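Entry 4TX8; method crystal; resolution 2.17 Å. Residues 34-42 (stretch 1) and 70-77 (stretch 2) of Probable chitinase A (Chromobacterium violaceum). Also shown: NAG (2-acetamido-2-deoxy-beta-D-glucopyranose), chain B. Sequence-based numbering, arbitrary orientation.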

# COMPACT_ATOMS: atom_id res chain seq x y z
N ALA A 34 -5.14 -19.07 32.42
CA ALA A 34 -3.71 -18.94 32.70
C ALA A 34 -2.90 -19.58 31.58
O ALA A 34 -3.10 -20.74 31.24
CB ALA A 34 -3.37 -19.59 34.04
N TYR A 35 -1.97 -18.81 31.02
CA TYR A 35 -1.14 -19.29 29.92
C TYR A 35 0.33 -19.37 30.33
O TYR A 35 0.81 -18.55 31.11
CB TYR A 35 -1.29 -18.39 28.70
CG TYR A 35 -2.69 -18.38 28.13
CD1 TYR A 35 -3.19 -19.49 27.47
CD2 TYR A 35 -3.50 -17.26 28.25
CE1 TYR A 35 -4.48 -19.49 26.95
CE2 TYR A 35 -4.78 -17.25 27.74
CZ TYR A 35 -5.27 -18.37 27.08
OH TYR A 35 -6.54 -18.37 26.57
N LYS A 36 1.03 -20.37 29.80
CA LYS A 36 2.47 -20.48 29.99
C LYS A 36 3.20 -20.04 28.73
O LYS A 36 2.61 -20.05 27.64
CB LYS A 36 2.87 -21.90 30.35
CG LYS A 36 2.30 -22.43 31.66
CD LYS A 36 2.90 -23.80 31.95
CE LYS A 36 2.06 -24.59 32.93
NZ LYS A 36 2.40 -26.04 32.86
N VAL A 37 4.47 -19.68 28.86
CA VAL A 37 5.30 -19.36 27.71
C VAL A 37 5.31 -20.54 26.74
O VAL A 37 5.54 -21.68 27.15
CB VAL A 37 6.75 -19.02 28.12
CG1 VAL A 37 7.61 -18.80 26.88
CG2 VAL A 37 6.77 -17.79 29.02
N GLY A 38 5.04 -20.27 25.47
CA GLY A 38 5.03 -21.32 24.46
C GLY A 38 3.65 -21.87 24.16
O GLY A 38 3.47 -22.59 23.18
N ASP A 39 2.67 -21.53 25.00
CA ASP A 39 1.28 -21.94 24.77
C ASP A 39 0.76 -21.36 23.46
O ASP A 39 0.97 -20.19 23.16
CB ASP A 39 0.38 -21.50 25.93
CG ASP A 39 0.44 -22.44 27.11
OD1 ASP A 39 1.22 -23.42 27.07
OD2 ASP A 39 -0.29 -22.20 28.09
N VAL A 40 0.07 -22.19 22.69
CA VAL A 40 -0.49 -21.76 21.42
C VAL A 40 -2.01 -21.73 21.47
O VAL A 40 -2.64 -22.73 21.82
CB VAL A 40 -0.03 -22.66 20.26
CG1 VAL A 40 -0.53 -22.12 18.93
CG2 VAL A 40 1.48 -22.78 20.25
N VAL A 41 -2.60 -20.59 21.13
CA VAL A 41 -4.06 -20.47 21.12
C VAL A 41 -4.56 -20.04 19.74
O VAL A 41 -3.79 -19.58 18.91
CB VAL A 41 -4.56 -19.46 22.16
CG1 VAL A 41 -4.09 -19.85 23.55
CG2 VAL A 41 -4.08 -18.05 21.81
N SER A 42 -5.86 -20.21 19.52
CA SER A 42 -6.48 -19.74 18.29
C SER A 42 -7.24 -18.45 18.54
O SER A 42 -7.97 -18.33 19.53
CB SER A 42 -7.43 -20.81 17.72
OG SER A 42 -8.10 -20.32 16.57
N LEU A 70 2.49 -9.88 24.75
CA LEU A 70 2.03 -11.15 25.32
C LEU A 70 1.98 -12.28 24.30
O LEU A 70 2.18 -13.44 24.64
CB LEU A 70 0.64 -10.99 25.95
CG LEU A 70 0.55 -10.26 27.29
CD1 LEU A 70 -0.90 -10.12 27.69
CD2 LEU A 70 1.34 -11.00 28.36
N TRP A 71 1.69 -11.92 23.05
CA TRP A 71 1.46 -12.92 22.01
C TRP A 71 2.21 -12.60 20.72
O TRP A 71 2.21 -11.46 20.26
CB TRP A 71 -0.04 -13.03 21.70
CG TRP A 71 -0.87 -13.45 22.86
CD1 TRP A 71 -1.56 -12.63 23.71
CD2 TRP A 71 -1.09 -14.79 23.32
NE1 TRP A 71 -2.20 -13.39 24.67
CE2 TRP A 71 -1.93 -14.71 24.45
CE3 TRP A 71 -0.66 -16.04 22.88
CZ2 TRP A 71 -2.35 -15.84 25.14
CZ3 TRP A 71 -1.07 -17.16 23.57
CH2 TRP A 71 -1.91 -17.06 24.69
N THR A 72 2.85 -13.61 20.15
CA THR A 72 3.42 -13.48 18.82
C THR A 72 2.68 -14.42 17.86
O THR A 72 2.39 -15.56 18.20
CB THR A 72 4.93 -13.78 18.81
OG1 THR A 72 5.41 -13.78 17.46
CG2 THR A 72 5.23 -15.13 19.43
N PRO A 73 2.36 -13.92 16.65
CA PRO A 73 1.67 -14.73 15.64
C PRO A 73 2.48 -15.96 15.26
O PRO A 73 3.69 -15.86 15.10
CB PRO A 73 1.54 -13.77 14.45
CG PRO A 73 1.64 -12.41 15.04
CD PRO A 73 2.59 -12.54 16.19
N GLY A 74 1.82 -17.11 15.13
CA GLY A 74 2.50 -18.33 14.75
C GLY A 74 2.28 -19.47 15.73
O GLY A 74 1.70 -19.28 16.79
N GLY A 75 2.74 -20.66 15.36
CA GLY A 75 2.59 -21.84 16.19
C GLY A 75 1.47 -22.75 15.73
O GLY A 75 0.65 -22.37 14.89
N SER A 76 1.43 -23.97 16.27
CA SER A 76 0.36 -24.91 15.98
C SER A 76 0.25 -25.97 17.08
O SER A 76 1.14 -26.11 17.91
CB SER A 76 0.60 -25.60 14.63
OG SER A 76 1.61 -26.58 14.71
N CYS A 77 -0.87 -26.69 17.08
CA CYS A 77 -1.10 -27.75 18.05
C CYS A 77 -1.55 -29.03 17.34
O CYS A 77 -0.88 -30.06 17.42
CB CYS A 77 -2.16 -27.33 19.08
SG CYS A 77 -2.34 -25.55 19.29
C1 NAG B . -3.56 -25.45 10.51
C2 NAG B . -3.62 -26.34 11.76
C3 NAG B . -3.65 -25.48 13.02
C4 NAG B . -2.50 -24.48 13.01
C5 NAG B . -2.51 -23.67 11.72
C6 NAG B . -1.35 -22.71 11.61
C7 NAG B . -4.73 -28.50 11.31
C8 NAG B . -6.02 -29.25 11.35
N2 NAG B . -4.77 -27.23 11.73
O1 NAG B . -3.48 -26.24 9.37
O3 NAG B . -3.54 -26.31 14.17
O4 NAG B . -2.63 -23.59 14.10
O5 NAG B . -2.43 -24.56 10.60
O6 NAG B . -0.30 -23.25 10.80
O7 NAG B . -3.69 -29.01 10.90

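What holds the two stretches together if no hydrogen bond crosses between them? The contact rests on side-chain packing, burying 327 Å² in all. The backbones stay well apart: the nearest CA atoms, those of Val-40 and Gly-75, lie 6.1 Å from each other. Trp-71 gives the most surface to the contact, followed by Val-40.

How does Trp-71 reach its partners when its CA-to-CB bond points sideways? With chi1 at -61° (m) and chi2 at 97°, the indole extends until its six-membered ring lies among Tyr-35, Asp-39 and Val-41. Its edge meets the face of Tyr-35, with planes at 78°, centroids 5.0 Å apart, and Trp-71 CZ2 3.6 Å from Tyr-35 CD2. Such a pairing sets the slightly positive ring hydrogens against a pi cloud. Tyr-35, also m, points toward the other stretch and offers that face, while its OH is hydrogen-bonded elsewhere in the structure. Val-41, with chi1 at -58° (m), places CG2 over a face of the indole, 4.0 Å from the six-membered ring centroid, a CH-pi contact.

What does Val-40 meet? Its CB points toward the other stretch, and in the t rotamer CG1 lies 3.8 Å from Gly-75 C, packing against backbone. Gly-75 has phi/psi of 101/167, where a CB would jam against the preceding carbonyl oxygen and also come 3.1 Å from Val-40 CG2. Farther along, Val-40 CB is 3.8 Å from Cys-77 SG, an apolar contact.

How is the loop between Tyr-35 and Val-40 shaped? A type II turn runs from Lys-36 to Asp-39, closed by Asp-39 N to Lys-36 O at 3.0 Å. Gly-38 suits its positive phi of 97°. The m rotamer of Asp-39 brings OD2 within 2.8 Å of Lys-36 N, a nearly straight hydrogen bond that braces the turn.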